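Glutamine synthetase (Helicobacter pylori, PDB 5ZLI) is a type I beta glutamine synthetase, a twelve-subunit enzyme whose chain combines a beta-grasp domain with a glutamine synthetase catalytic domain. Local coordinates at residues B[82-90]-B[239-250]; B[140-148]-B[261-270]. One frame throughout, in Å; residues are numbered along the deposited sequence.

Interaction 1 (B[82-90]-B[239-250])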
loop_
_atom_site.group_PDB
_atom_site.type_symbol
_atom_site.label_atom_id
_atom_site.label_comp_id
_atom_site.label_asym_id
_atom_site.label_seq_id
_atom_site.Cartn_x
_atom_site.Cartn_y
_atom_site.Cartn_z
ATOM N N VAL B 82 56.254 18.297 -7.508
ATOM C CA VAL B 82 55.791 19.671 -7.384
ATOM C C VAL B 82 54.286 19.630 -7.191
ATOM O O VAL B 82 53.591 18.764 -7.736
ATOM C CB VAL B 82 56.153 20.557 -8.597
ATOM C CG1 VAL B 82 57.666 20.735 -8.694
ATOM C CG2 VAL B 82 55.566 19.974 -9.877
ATOM N N ARG B 83 53.789 20.583 -6.403
ATOM C CA ARG B 83 52.368 20.781 -6.139
ATOM C C ARG B 83 51.702 19.536 -5.560
ATOM O O ARG B 83 50.474 19.381 -5.656
ATOM C CB ARG B 83 51.634 21.258 -7.395
ATOM C CG ARG B 83 52.082 22.655 -7.784
ATOM C CD ARG B 83 51.385 23.144 -9.019
ATOM N NE ARG B 83 51.793 22.350 -10.167
ATOM C CZ ARG B 83 52.957 22.479 -10.784
ATOM N NH1 ARG B 83 53.861 23.370 -10.364
ATOM N NH2 ARG B 83 53.217 21.699 -11.819
ATOM N N TYR B 84 52.484 18.642 -4.956
ATOM C CA TYR B 84 51.878 17.546 -4.221
ATOM C C TYR B 84 51.071 18.106 -3.048
ATOM O O TYR B 84 51.139 19.294 -2.723
ATOM C CB TYR B 84 52.930 16.520 -3.764
ATOM C CG TYR B 84 54.117 17.031 -2.978
ATOM C CD1 TYR B 84 53.992 17.384 -1.648
ATOM C CD2 TYR B 84 55.383 17.087 -3.549
ATOM C CE1 TYR B 84 55.074 17.824 -0.913
ATOM C CE2 TYR B 84 56.494 17.536 -2.817
ATOM C CZ TYR B 84 56.321 17.899 -1.492
ATOM O OH TYR B 84 57.365 18.335 -0.723
ATOM N N PHE B 85 50.212 17.271 -2.483
ATOM C CA PHE B 85 49.376 17.762 -1.410
ATOM C C PHE B 85 48.797 16.593 -0.655
ATOM O O PHE B 85 48.584 15.521 -1.223
ATOM C CB PHE B 85 48.264 18.630 -1.966
ATOM C CG PHE B 85 47.359 17.915 -2.905
ATOM C CD1 PHE B 85 47.751 17.659 -4.221
ATOM C CD2 PHE B 85 46.077 17.548 -2.508
ATOM C CE1 PHE B 85 46.886 16.999 -5.130
ATOM C CE2 PHE B 85 45.210 16.919 -3.396
ATOM C CZ PHE B 85 45.623 16.636 -4.710
ATOM N N ILE B 86 48.523 16.808 0.628
ATOM C CA ILE B 86 47.812 15.790 1.391
ATOM C C ILE B 86 46.341 15.786 1.002
ATOM O O ILE B 86 45.658 16.816 1.086
ATOM C CB ILE B 86 47.979 16.030 2.896
ATOM C CG1 ILE B 86 49.423 15.735 3.313
ATOM C CG2 ILE B 86 46.963 15.246 3.654
ATOM C CD1 ILE B 86 49.706 15.899 4.820
ATOM N N ASP B 87 45.836 14.620 0.617
ATOM C CA ASP B 87 44.427 14.498 0.268
ATOM C C ASP B 87 43.564 14.608 1.521
ATOM O O ASP B 87 43.681 13.757 2.422
ATOM C CB ASP B 87 44.220 13.175 -0.459
ATOM C CG ASP B 87 42.882 13.086 -1.152
ATOM O OD1 ASP B 87 42.073 14.011 -0.997
ATOM O OD2 ASP B 87 42.677 12.127 -1.934
ATOM N N PRO B 88 42.682 15.615 1.622
ATOM C CA PRO B 88 41.877 15.763 2.850
ATOM C C PRO B 88 40.814 14.702 2.992
ATOM O O PRO B 88 40.447 14.363 4.125
ATOM C CB PRO B 88 41.251 17.151 2.701
ATOM C CG PRO B 88 41.148 17.337 1.243
ATOM C CD PRO B 88 42.365 16.663 0.638
ATOM N N PHE B 89 40.352 14.123 1.879
ATOM C CA PHE B 89 39.178 13.266 1.926
ATOM C C PHE B 89 39.508 11.884 2.450
ATOM O O PHE B 89 38.772 11.367 3.294
ATOM C CB PHE B 89 38.563 13.128 0.538
ATOM C CG PHE B 89 38.262 14.423 -0.116
ATOM C CD1 PHE B 89 37.279 15.250 0.407
ATOM C CD2 PHE B 89 38.936 14.812 -1.265
ATOM C CE1 PHE B 89 36.977 16.468 -0.194
ATOM C CE2 PHE B 89 38.651 16.023 -1.875
ATOM C CZ PHE B 89 37.669 16.857 -1.335
ATOM N N SER B 90 40.629 11.303 2.013
ATOM C CA SER B 90 40.944 9.928 2.383
ATOM C C SER B 90 40.963 9.765 3.898
ATOM O O SER B 90 41.471 10.620 4.629
ATOM C CB SER B 90 42.282 9.484 1.788
ATOM O OG SER B 90 43.300 10.398 2.117
ATOM N N VAL B 239 51.543 24.274 -17.545
ATOM C CA VAL B 239 51.299 22.983 -16.899
ATOM C C VAL B 239 50.609 23.181 -15.545
ATOM O O VAL B 239 49.587 22.551 -15.249
ATOM C CB VAL B 239 52.619 22.202 -16.743
ATOM C CG1 VAL B 239 52.393 20.917 -15.922
ATOM C CG2 VAL B 239 53.287 21.963 -18.114
ATOM N N GLU B 240 51.173 24.051 -14.704
ATOM C CA GLU B 240 50.637 24.292 -13.366
ATOM C C GLU B 240 49.180 24.729 -13.389
ATOM O O GLU B 240 48.406 24.359 -12.503
ATOM C CB GLU B 240 51.519 25.327 -12.663
ATOM C CG GLU B 240 51.152 25.704 -11.275
ATOM C CD GLU B 240 51.666 27.080 -10.983
ATOM O OE1 GLU B 240 51.678 27.485 -9.801
ATOM O OE2 GLU B 240 52.087 27.750 -11.955
ATOM N N ALA B 241 48.781 25.531 -14.368
ATOM C CA ALA B 241 47.365 25.861 -14.448
ATOM C C ALA B 241 46.536 24.611 -14.713
ATOM O O ALA B 241 45.563 24.327 -14.003
ATOM C CB ALA B 241 47.129 26.916 -15.517
ATOM N N ALA B 242 46.950 23.816 -15.693
ATOM C CA ALA B 242 46.227 22.599 -16.001
ATOM C C ALA B 242 46.252 21.654 -14.829
ATOM O O ALA B 242 45.304 20.876 -14.640
ATOM C CB ALA B 242 46.849 21.914 -17.217
ATOM N N ASP B 243 47.338 21.684 -14.054
ATOM C CA ASP B 243 47.396 20.884 -12.840
ATOM C C ASP B 243 46.351 21.319 -11.829
ATOM O O ASP B 243 45.628 20.488 -11.276
ATOM C CB ASP B 243 48.774 20.967 -12.214
ATOM C CG ASP B 243 49.717 19.984 -12.789
ATOM O OD1 ASP B 243 49.394 19.343 -13.806
ATOM O OD2 ASP B 243 50.777 19.813 -12.186
ATOM N N ASN B 244 46.220 22.625 -11.611
ATOM C CA ASN B 244 45.285 23.060 -10.589
ATOM C C ASN B 244 43.865 22.789 -11.022
ATOM O O ASN B 244 42.997 22.564 -10.180
ATOM C CB ASN B 244 45.442 24.555 -10.307
ATOM C CG ASN B 244 46.717 24.886 -9.598
ATOM O OD1 ASN B 244 47.271 24.062 -8.873
ATOM N ND2 ASN B 244 47.196 26.096 -9.799
ATOM N N VAL B 245 43.633 22.742 -12.330
ATOM C CA VAL B 245 42.321 22.373 -12.832
ATOM C C VAL B 245 41.986 20.944 -12.423
ATOM O O VAL B 245 40.894 20.684 -11.909
ATOM C CB VAL B 245 42.261 22.583 -14.351
ATOM C CG1 VAL B 245 41.039 21.884 -14.972
ATOM C CG2 VAL B 245 42.296 24.097 -14.666
ATOM N N GLN B 246 42.927 20.000 -12.603
ATOM C CA GLN B 246 42.689 18.631 -12.122
ATOM C C GLN B 246 42.350 18.600 -10.629
ATOM O O GLN B 246 41.397 17.934 -10.218
ATOM C CB GLN B 246 43.887 17.701 -12.398
ATOM C CG GLN B 246 44.187 17.378 -13.860
ATOM C CD GLN B 246 42.985 16.830 -14.654
ATOM O OE1 GLN B 246 42.102 17.592 -15.042
ATOM N NE2 GLN B 246 42.927 15.509 -14.844
ATOM N N LYS B 247 43.127 19.307 -9.798
ATOM C CA LYS B 247 42.842 19.363 -8.359
ATOM C C LYS B 247 41.453 19.947 -8.090
ATOM O O LYS B 247 40.657 19.359 -7.352
ATOM C CB LYS B 247 43.897 20.188 -7.625
ATOM C CG LYS B 247 45.308 19.636 -7.549
ATOM C CD LYS B 247 46.054 20.420 -6.428
ATOM C CE LYS B 247 47.567 20.263 -6.477
ATOM N NZ LYS B 247 48.255 20.959 -5.380
ATOM N N LEU B 248 41.183 21.148 -8.623
ATOM C CA LEU B 248 39.880 21.802 -8.499
ATOM C C LEU B 248 38.707 20.886 -8.868
ATOM O O LEU B 248 37.724 20.801 -8.116
ATOM C CB LEU B 248 39.871 23.072 -9.361
ATOM C CG LEU B 248 38.715 24.070 -9.605
ATOM C CD1 LEU B 248 37.647 23.609 -10.594
ATOM C CD2 LEU B 248 38.043 24.394 -8.331
ATOM N N LYS B 249 38.764 20.223 -10.038
ATOM C CA LYS B 249 37.678 19.306 -10.420
ATOM C C LYS B 249 37.462 18.223 -9.360
ATOM O O LYS B 249 36.340 17.990 -8.905
ATOM C CB LYS B 249 37.958 18.678 -11.796
ATOM C CG LYS B 249 37.702 19.600 -13.028
ATOM C CD LYS B 249 38.069 18.881 -14.332
ATOM C CE LYS B 249 38.027 19.823 -15.565
ATOM N NZ LYS B 249 38.547 19.217 -16.868
ATOM N N TYR B 250 38.543 17.605 -8.912
ATOM C CA TYR B 250 38.486 16.618 -7.841
ATOM C C TYR B 250 37.892 17.199 -6.559
ATOM O O TYR B 250 37.120 16.532 -5.869
ATOM C CB TYR B 250 39.910 16.112 -7.606
ATOM C CG TYR B 250 40.122 15.198 -6.442
ATOM C CD1 TYR B 250 39.466 13.980 -6.348
ATOM C CD2 TYR B 250 41.036 15.537 -5.433
ATOM C CE1 TYR B 250 39.688 13.119 -5.268
ATOM C CE2 TYR B 250 41.262 14.676 -4.336
ATOM C CZ TYR B 250 40.583 13.475 -4.271
ATOM O OH TYR B 250 40.797 12.633 -3.217
#
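Lys247 lays its aliphatic chain over one face of the Phe85 ring, with CD 4.1 Å from the ring centroid in a CH-pi contact. The contact is strand-on-helix packing at a domain interface. Strand 84-87 of the beta-grasp domain runs parallel, at 5°, to the 239-250 part of helix 238-258 of the catalytic domain. The Lys247 and Phe85 side chains run antiparallel, the lysine heading back toward the base of the phenylalanine. The extended Lys247 chain carries NZ past the ring to Arg83 O at 2.7 Å. NZ also bonds to Val213 O, so two carbonyls hold this buried ammonium.

At the corner before the strand, the Arg83 guanidinium is sandwiched. Glu240 CB sits above the centre of one face, and Val82 CG2 lies over the rim of the other. Asp243 OD2 lies at the edge, in the guanidinium plane, and forms a salt bridge with Arg83 NH2 at 3.1 Å. Arg83 NE adds a weak bond to the same oxygen. A bend at chi3 (-67°) lets the Arg83 side chain cross those of Glu240 and Asp243 at about a right angle. Arg115 also forms a salt bridge to Asp243 OD2, so the oxygen is held by two arginines.

Farther along the helix, Arg30 makes a cation-pi contact with Tyr250 and a salt bridge with Asp87 OD2. Tyr250 OH also donates to Asp87 OD2, though that bond is very short and its length doubtful. The edge of Phe89 points toward the face of Tyr250 in an offset edge-to-face pair, centroids 5.4 Å apart and planes at 89°.

Interaction 2 (B[140-148]-B[261-270])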
loop_
_atom_site.group_PDB
_atom_site.type_symbol
_atom_site.label_atom_id
_atom_site.label_comp_id
_atom_site.label_asym_id
_atom_site.label_seq_id
_atom_site.Cartn_x
_atom_site.Cartn_y
_atom_site.Cartn_z
ATOM N N ASN B 140 36.461 27.440 -14.205
ATOM C CA ASN B 140 35.665 26.252 -14.542
ATOM C C ASN B 140 34.326 26.329 -13.824
ATOM O O ASN B 140 34.184 25.890 -12.681
ATOM C CB ASN B 140 36.369 24.952 -14.181
ATOM C CG ASN B 140 37.620 24.723 -14.974
ATOM O OD1 ASN B 140 37.582 24.118 -16.047
ATOM N ND2 ASN B 140 38.755 25.175 -14.434
ATOM N N GLU B 141 33.330 26.867 -14.523
ATOM C CA GLU B 141 31.953 26.788 -14.047
ATOM C C GLU B 141 31.517 25.327 -13.963
ATOM O O GLU B 141 31.904 24.493 -14.794
ATOM C CB GLU B 141 31.011 27.590 -14.960
ATOM C CG GLU B 141 31.417 29.070 -15.103
ATOM C CD GLU B 141 30.537 29.905 -16.058
ATOM O OE1 GLU B 141 29.962 29.336 -17.012
ATOM O OE2 GLU B 141 30.499 31.154 -15.904
ATOM N N PHE B 142 30.703 25.031 -12.948
ATOM C CA PHE B 142 30.257 23.681 -12.655
ATOM C C PHE B 142 28.845 23.710 -12.102
ATOM O O PHE B 142 28.214 24.755 -11.993
ATOM C CB PHE B 142 31.166 23.001 -11.655
ATOM C CG PHE B 142 31.239 23.712 -10.342
ATOM C CD1 PHE B 142 30.261 23.539 -9.391
ATOM C CD2 PHE B 142 32.318 24.528 -10.058
ATOM C CE1 PHE B 142 30.341 24.196 -8.180
ATOM C CE2 PHE B 142 32.411 25.151 -8.873
ATOM C CZ PHE B 142 31.410 24.996 -7.915
ATOM N N PHE B 143 28.345 22.528 -11.791
ATOM C CA PHE B 143 26.995 22.333 -11.303
ATOM C C PHE B 143 27.046 21.369 -10.141
ATOM O O PHE B 143 27.805 20.398 -10.150
ATOM C CB PHE B 143 26.060 21.746 -12.360
ATOM C CG PHE B 143 25.554 22.733 -13.354
ATOM C CD1 PHE B 143 24.371 23.436 -13.112
ATOM C CD2 PHE B 143 26.241 22.955 -14.536
ATOM C CE1 PHE B 143 23.893 24.355 -14.025
ATOM C CE2 PHE B 143 25.768 23.867 -15.465
ATOM C CZ PHE B 143 24.590 24.574 -15.215
ATOM N N ILE B 144 26.201 21.594 -9.169
ATOM C CA ILE B 144 26.070 20.670 -8.074
ATOM C C ILE B 144 24.639 20.212 -8.079
ATOM O O ILE B 144 23.726 21.006 -7.843
ATOM C CB ILE B 144 26.453 21.289 -6.741
ATOM C CG1 ILE B 144 27.954 21.592 -6.781
ATOM C CG2 ILE B 144 25.955 20.371 -5.598
ATOM C CD1 ILE B 144 28.592 21.847 -5.433
ATOM N N PHE B 145 24.433 18.966 -8.437
ATOM C CA PHE B 145 23.104 18.396 -8.504
ATOM C C PHE B 145 22.816 17.518 -7.284
ATOM O O PHE B 145 23.704 17.186 -6.493
ATOM C CB PHE B 145 22.960 17.637 -9.826
ATOM C CG PHE B 145 22.978 18.535 -11.066
ATOM C CD1 PHE B 145 22.091 19.627 -11.171
ATOM C CD2 PHE B 145 23.848 18.274 -12.122
ATOM C CE1 PHE B 145 22.080 20.437 -12.295
ATOM C CE2 PHE B 145 23.844 19.078 -13.261
ATOM C CZ PHE B 145 22.965 20.156 -13.348
ATOM N N ASP B 146 21.535 17.190 -7.101
ATOM C CA ASP B 146 21.145 16.211 -6.083
ATOM C C ASP B 146 21.192 14.795 -6.623
ATOM O O ASP B 146 21.554 13.856 -5.902
ATOM C CB ASP B 146 19.737 16.495 -5.533
ATOM C CG ASP B 146 19.643 17.835 -4.859
ATOM O OD1 ASP B 146 20.661 18.236 -4.252
ATOM O OD2 ASP B 146 18.563 18.470 -4.906
ATOM N N SER B 147 20.811 14.645 -7.882
ATOM C CA SER B 147 20.617 13.347 -8.488
ATOM C C SER B 147 20.904 13.414 -9.976
ATOM O O SER B 147 20.656 14.422 -10.640
ATOM C CB SER B 147 19.179 12.868 -8.268
ATOM O OG SER B 147 18.892 11.682 -9.003
ATOM N N ILE B 148 21.410 12.313 -10.493
ATOM C CA ILE B 148 21.560 12.126 -11.921
ATOM C C ILE B 148 21.142 10.687 -12.195
ATOM O O ILE B 148 21.474 9.798 -11.416
ATOM C CB ILE B 148 22.992 12.462 -12.383
ATOM C CG1 ILE B 148 23.256 11.900 -13.780
ATOM C CG2 ILE B 148 23.986 12.087 -11.327
ATOM C CD1 ILE B 148 22.321 12.492 -14.840
ATOM N N LYS B 261 25.807 14.979 -2.485
ATOM C CA LYS B 261 25.387 15.446 -3.811
ATOM C C LYS B 261 26.295 14.921 -4.929
ATOM O O LYS B 261 27.097 13.998 -4.741
ATOM C CB LYS B 261 25.372 16.980 -3.822
ATOM C CG LYS B 261 24.842 17.619 -2.527
ATOM C CD LYS B 261 23.914 18.742 -2.799
ATOM C CE LYS B 261 23.125 19.116 -1.575
ATOM N NZ LYS B 261 21.914 19.810 -2.083
ATOM N N THR B 262 26.177 15.491 -6.110
ATOM C CA THR B 262 26.941 14.992 -7.240
ATOM C C THR B 262 27.214 16.169 -8.149
ATOM O O THR B 262 26.288 16.905 -8.493
ATOM C CB THR B 262 26.193 13.879 -7.986
ATOM O OG1 THR B 262 26.788 13.679 -9.279
ATOM C CG2 THR B 262 24.699 14.186 -8.096
ATOM N N ALA B 263 28.476 16.366 -8.489
ATOM C CA ALA B 263 28.919 17.518 -9.257
ATOM C C ALA B 263 29.151 17.128 -10.707
ATOM O O ALA B 263 29.158 15.954 -11.053
ATOM C CB ALA B 263 30.200 18.083 -8.646
ATOM N N THR B 264 29.319 18.131 -11.564
ATOM C CA THR B 264 29.751 17.920 -12.948
ATOM C C THR B 264 30.335 19.211 -13.485
ATOM O O THR B 264 29.862 20.304 -13.144
ATOM C CB THR B 264 28.627 17.466 -13.917
ATOM O OG1 THR B 264 29.061 17.616 -15.291
ATOM C CG2 THR B 264 27.396 18.271 -13.732
ATOM N N PHE B 265 31.380 19.084 -14.304
ATOM C CA PHE B 265 31.822 20.224 -15.086
ATOM C C PHE B 265 31.415 20.127 -16.559
ATOM O O PHE B 265 31.913 20.926 -17.368
ATOM C CB PHE B 265 33.315 20.402 -14.975
ATOM C CG PHE B 265 33.799 20.778 -13.605
ATOM C CD1 PHE B 265 33.847 19.846 -12.591
ATOM C CD2 PHE B 265 34.313 22.030 -13.359
ATOM C CE1 PHE B 265 34.351 20.177 -11.376
ATOM C CE2 PHE B 265 34.816 22.355 -12.142
ATOM C CZ PHE B 265 34.839 21.445 -11.154
ATOM N N MET B 266 30.453 19.235 -16.908
ATOM C CA MET B 266 30.073 19.025 -18.311
ATOM C C MET B 266 29.444 20.280 -18.923
ATOM O O MET B 266 28.677 20.983 -18.262
ATOM C CB MET B 266 29.113 17.826 -18.449
ATOM C CG MET B 266 27.659 18.025 -18.016
ATOM S SD MET B 266 26.623 16.527 -18.118
ATOM C CE MET B 266 26.517 16.331 -19.864
ATOM N N PRO B 267 29.712 20.553 -20.202
ATOM C CA PRO B 267 29.333 21.863 -20.785
ATOM C C PRO B 267 27.846 22.222 -20.730
ATOM O O PRO B 267 27.539 23.373 -20.438
ATOM C CB PRO B 267 29.861 21.755 -22.224
ATOM C CG PRO B 267 30.905 20.717 -22.169
ATOM C CD PRO B 267 30.511 19.751 -21.129
ATOM N N LYS B 268 26.914 21.323 -21.085
ATOM C CA LYS B 268 25.486 21.663 -21.160
ATOM C C LYS B 268 24.591 20.545 -20.609
ATOM O O LYS B 268 24.060 19.721 -21.362
ATOM C CB LYS B 268 25.117 22.002 -22.605
ATOM C CG LYS B 268 23.739 22.605 -22.830
ATOM C CD LYS B 268 23.726 24.086 -22.500
ATOM C CE LYS B 268 22.696 24.811 -23.300
ATOM N NZ LYS B 268 22.662 26.185 -22.810
ATOM N N PRO B 269 24.385 20.496 -19.274
ATOM C CA PRO B 269 23.451 19.500 -18.710
ATOM C C PRO B 269 21.983 19.872 -18.798
ATOM O O PRO B 269 21.124 18.991 -18.817
ATOM C CB PRO B 269 23.872 19.409 -17.242
ATOM C CG PRO B 269 24.467 20.736 -16.941
ATOM C CD PRO B 269 25.170 21.171 -18.215
ATOM N N LEU B 270 21.662 21.153 -18.838
ATOM C CA LEU B 270 20.276 21.592 -18.841
ATOM C C LEU B 270 19.999 22.258 -20.170
ATOM O O LEU B 270 20.679 23.224 -20.530
ATOM C CB LEU B 270 19.994 22.579 -17.709
ATOM C CG LEU B 270 20.350 22.141 -16.295
ATOM C CD1 LEU B 270 20.181 23.304 -15.340
ATOM C CD2 LEU B 270 19.472 21.007 -15.899
#
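The Phe143 ring carries Pro269 CG over one face, 4.0 Å from its centroid in a CH-pi contact. The same Pro269 CG meets the Phe145 ring at its edge, in plane, 3.9 Å from Phe145 CZ. Phe143 CB lies over a face of the Phe145 ring. Phe142 CB lies over one face of the Phe265 ring in a CH-pi contact, 3.8 Å from the centroid, while the two rings themselves meet obliquely with planes at 55°.

These groups flank an antiparallel beta ladder in the mixed sheet of the catalytic domain. Phe143 with Thr264 and Phe145 with Thr262 are hydrogen-bonded pairs, each closed by two backbone bonds. Ile144 with Ala263 is the non-hydrogen-bonded pair between them. Phe143, Phe145, Thr262 and Thr264 share one face, where Thr264 CG2 rests 3.7 Å from Phe145 CE2. Ile144 and Ala263 point to the other face, on which Ala263 packs against Ala256 of helix 238-258. Phe265 meets Leu248 and Val252 of the same helix.

The threonine face reaches the subunit boundaries. Thr262 OG1 bonds to Tyr479 OH of one neighbouring subunit and to Phe180 O of another. Thr262 CG2 lies between its own backbone N and carbonyl carbon, turned toward Phe145 O at 3.5 Å. Thr264 OG1 accepts from Met266 N at 2.7 Å, an ST turn as the chain leaves the strand. Asp146 and Ser147 form a classic beta bulge opposite Asp162. Lys261 is bent at chi2 (-136°), and its CD passes Ile144 CG2. Its NZ then meets Asp146 OD1 nearly head-on at 3.0 Å, a salt bridge.

Overall arrangement
Along the chain the four segments alternate: 82-90, 140-148, 239-250, 261-270. The centres of interactions 1 and 2 lie about 19 Å apart. Helix 238-258 leads directly into strand 262-264, so the second segments of both contacts are consecutive elements. Interaction 1 sets the helix beside the beta-grasp sheet. Interaction 2 adds the strand to the mixed sheet of the catalytic domain. The two touch where Leu248 CD1 packs 3.5 Å from Phe265 CE2 and Val245 meets Asn140. The helix thus lies between the two sheets and links the domains. Both contacts also reach the same neighbouring subunit, which ties this region to the twelve-chain assembly.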